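PDB 4YAH: D-methionine-binding lipoprotein MetQ from Escherichia coli, which binds methionine as the substrate-binding lipoprotein of an ATP-driven D-methionine permease, the MetNIQ ABC transporter. Local coordinates for the methionine site. Coordinates in Å, arbitrary orientation; residue numbers count along the deposited sequence, not the author numbering.

The methionine site. Residues 42, 69, 86-88, 91, 112, 141, 144, 202, 204, 229. With MET (methionine), chain B.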
loop_
_atom_site.group_PDB
_atom_site.type_symbol
_atom_site.label_atom_id
_atom_site.label_comp_id
_atom_site.label_asym_id
_atom_site.label_seq_id
_atom_site.Cartn_x
_atom_site.Cartn_y
_atom_site.Cartn_z
ATOM N N GLU A 42 -3.069 -4.229 8.411
ATOM C CA GLU A 42 -1.610 -4.358 8.307
ATOM C C GLU A 42 -1.000 -4.413 9.708
ATOM O O GLU A 42 -0.038 -5.144 9.946
ATOM C CB GLU A 42 -0.989 -3.224 7.483
ATOM C CG GLU A 42 -1.331 -3.348 5.981
ATOM C CD GLU A 42 -0.615 -2.358 5.076
ATOM O OE1 GLU A 42 -1.082 -2.159 3.931
ATOM O OE2 GLU A 42 0.412 -1.786 5.473
ATOM N N TYR A 69 1.018 7.784 4.954
ATOM C CA TYR A 69 2.145 7.240 4.226
ATOM C C TYR A 69 3.375 8.149 4.246
ATOM O O TYR A 69 4.395 7.820 3.635
ATOM C CB TYR A 69 1.730 6.996 2.780
ATOM C CG TYR A 69 0.865 5.777 2.510
ATOM C CD1 TYR A 69 0.814 4.709 3.383
ATOM C CD2 TYR A 69 0.159 5.679 1.324
ATOM C CE1 TYR A 69 0.081 3.582 3.086
ATOM C CE2 TYR A 69 -0.577 4.565 1.021
ATOM C CZ TYR A 69 -0.615 3.527 1.883
ATOM O OH TYR A 69 -1.364 2.430 1.540
ATOM N N PHE A 86 5.512 -0.747 5.281
ATOM C CA PHE A 86 4.270 -0.185 4.752
ATOM C C PHE A 86 4.271 0.235 3.287
ATOM O O PHE A 86 3.217 0.605 2.778
ATOM C CB PHE A 86 3.870 1.050 5.579
ATOM C CG PHE A 86 4.563 2.318 5.146
ATOM C CD1 PHE A 86 3.923 3.218 4.316
ATOM C CD2 PHE A 86 5.871 2.594 5.541
ATOM C CE1 PHE A 86 4.553 4.371 3.897
ATOM C CE2 PHE A 86 6.501 3.750 5.124
ATOM C CZ PHE A 86 5.846 4.638 4.309
ATOM N N GLN A 87 5.426 0.229 2.624
ATOM C CA GLN A 87 5.534 0.830 1.292
ATOM C C GLN A 87 6.118 -0.127 0.255
ATOM O O GLN A 87 6.825 -1.071 0.591
ATOM C CB GLN A 87 6.385 2.110 1.367
ATOM C CG GLN A 87 7.876 1.859 1.537
ATOM C CD GLN A 87 8.615 3.061 2.100
ATOM O OE1 GLN A 87 8.672 4.132 1.474
ATOM N NE2 GLN A 87 9.210 2.884 3.275
ATOM N N HIS A 88 5.781 0.101 -1.016
ATOM C CA HIS A 88 6.390 -0.646 -2.102
ATOM C C HIS A 88 7.588 0.138 -2.653
ATOM O O HIS A 88 7.823 1.280 -2.238
ATOM C CB HIS A 88 5.355 -0.982 -3.217
ATOM C CG HIS A 88 4.490 0.160 -3.665
ATOM N ND1 HIS A 88 4.988 1.325 -4.215
ATOM C CD2 HIS A 88 3.140 0.289 -3.678
ATOM C CE1 HIS A 88 3.984 2.127 -4.520
ATOM N NE2 HIS A 88 2.850 1.518 -4.213
ATOM N N TYR A 91 7.227 3.637 -4.409
ATOM C CA TYR A 91 6.959 4.661 -3.412
ATOM C C TYR A 91 8.252 5.062 -2.705
ATOM O O TYR A 91 8.529 6.249 -2.526
ATOM C CB TYR A 91 5.949 4.176 -2.391
ATOM C CG TYR A 91 5.514 5.273 -1.456
ATOM C CD1 TYR A 91 4.449 6.102 -1.794
ATOM C CD2 TYR A 91 6.172 5.504 -0.251
ATOM C CE1 TYR A 91 4.027 7.121 -0.947
ATOM C CE2 TYR A 91 5.760 6.517 0.595
ATOM C CZ TYR A 91 4.687 7.329 0.233
ATOM O OH TYR A 91 4.252 8.355 1.045
ATOM N N TYR A 112 -0.219 -6.310 -2.518
ATOM C CA TYR A 112 -1.618 -6.050 -2.175
ATOM C C TYR A 112 -2.310 -5.505 -3.415
ATOM O O TYR A 112 -2.364 -4.291 -3.606
ATOM C CB TYR A 112 -1.717 -5.047 -1.034
ATOM C CG TYR A 112 -1.190 -5.519 0.295
ATOM C CD1 TYR A 112 -1.859 -6.491 1.022
ATOM C CD2 TYR A 112 -0.051 -4.955 0.839
ATOM C CE1 TYR A 112 -1.394 -6.901 2.264
ATOM C CE2 TYR A 112 0.423 -5.356 2.086
ATOM C CZ TYR A 112 -0.256 -6.335 2.782
ATOM O OH TYR A 112 0.185 -6.741 4.008
ATOM N N ASN A 141 1.288 5.942 -6.468
ATOM C CA ASN A 141 -0.002 5.258 -6.338
ATOM C C ASN A 141 -1.031 5.922 -7.230
ATOM O O ASN A 141 -1.953 5.259 -7.703
ATOM C CB ASN A 141 -0.437 5.190 -4.881
ATOM C CG ASN A 141 0.371 4.161 -4.105
ATOM O OD1 ASN A 141 0.251 2.954 -4.327
ATOM N ND2 ASN A 141 1.225 4.638 -3.220
ATOM N N ARG A 144 -0.179 4.310 -10.545
ATOM C CA ARG A 144 -0.707 2.966 -10.440
ATOM C C ARG A 144 -2.219 2.896 -10.676
ATOM O O ARG A 144 -2.714 1.991 -11.351
ATOM C CB ARG A 144 -0.363 2.440 -9.060
ATOM C CG ARG A 144 -0.887 1.080 -8.736
ATOM C CD ARG A 144 -0.580 0.763 -7.301
ATOM N NE ARG A 144 -0.824 -0.633 -6.982
ATOM C CZ ARG A 144 -0.684 -1.157 -5.774
ATOM N NH1 ARG A 144 -0.336 -0.388 -4.738
ATOM N NH2 ARG A 144 -0.911 -2.446 -5.590
ATOM N N ASN A 202 -6.031 1.862 -1.751
ATOM C CA ASN A 202 -5.078 0.902 -1.229
ATOM C C ASN A 202 -5.745 -0.032 -0.240
ATOM O O ASN A 202 -6.507 0.391 0.611
ATOM C CB ASN A 202 -3.907 1.596 -0.524
ATOM C CG ASN A 202 -3.198 2.596 -1.408
ATOM O OD1 ASN A 202 -3.577 3.767 -1.468
ATOM N ND2 ASN A 202 -2.145 2.147 -2.089
ATOM N N THR A 204 -4.610 -1.258 2.311
ATOM C CA THR A 204 -4.293 -0.687 3.638
ATOM C C THR A 204 -5.515 -0.030 4.280
ATOM O O THR A 204 -5.889 -0.314 5.413
ATOM C CB THR A 204 -3.214 0.411 3.547
ATOM O OG1 THR A 204 -2.087 -0.050 2.792
ATOM C CG2 THR A 204 -2.761 0.839 4.932
ATOM N N ASN A 229 5.276 -4.877 -1.178
ATOM C CA ASN A 229 5.618 -4.004 -0.064
ATOM C C ASN A 229 6.945 -4.471 0.555
ATOM O O ASN A 229 7.395 -5.592 0.308
ATOM C CB ASN A 229 4.493 -3.988 0.985
ATOM C CG ASN A 229 3.297 -3.143 0.566
ATOM O OD1 ASN A 229 2.575 -2.633 1.418
ATOM N ND2 ASN A 229 3.059 -3.024 -0.748
HETATM N N MET B . 0.154 -1.154 1.185
HETATM C CA MET B . 0.131 -0.172 0.101
HETATM C C MET B . -0.129 -0.879 -1.207
HETATM O O MET B . 0.553 -1.871 -1.485
HETATM C CB MET B . 1.458 0.590 0.027
HETATM C CG MET B . 1.460 1.759 -0.947
HETATM S SD MET B . 3.032 2.642 -1.033
HETATM C CE MET B . 2.990 3.535 0.521
HETATM O OXT MET B . -0.996 -0.447 -1.993
HETATM O O HOH W 1 -3.218 -2.006 -2.194
HETATM O O HOH W 2 0.757 0.237 3.632
HETATM O O HOH W 3 -2.322 -2.153 0.600
#
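The thioether end of the bound methionine lies among the rings of Tyr69, Tyr91 and His88, with the rim of Phe86 also against its methyl. That methyl, CE, lies over the centre of the Tyr69 ring, 3.5 Å from the centroid, and also over the face of Tyr91, while SD sits toward the rim of one His88 imidazole face, 3.4 Å from NE2. Gln87 puts CB over a Phe86 face and OE1 at the Tyr91 edge. Other edges are tied in plane: His88 NE2 donates to Asn141 OD1 at 3.0 Å, its ND1 receives the backbone N-H of Tyr91, and Tyr69 OH meets Thr204 OG1. Bonds at both nitrogens thus fix the imidazole's rotation, with CG in the crowded position between backbone N and carbonyl carbon (chi1 47°). An alanine at His88 would probably loosen the hold on the sulphur and leave Asn141 less firmly oriented. The polar end, illustrating how binding proteins read backbone and side chain separately, relies on Asn229: OD1 takes the amino N on an in-plane lone pair at 2.8 Å, and ND2 gives a nearly straight bond to carboxylate O. OXT receives Asn202 ND2 in the amide plane (2.8 Å, 167° at H) and a bent salt bridge (136° at H) from NH1 of extended Arg144. Thr204 OG1, two waters and, weakly, Glu42 OE1 also meet the amino N. The ligand is wholly buried in the cleft of a periplasmic-binding-protein fold, where strands 83-88 and 229-234, the starts of helices 41-57, 89-99, 139-151 and 203-206, and loops converge.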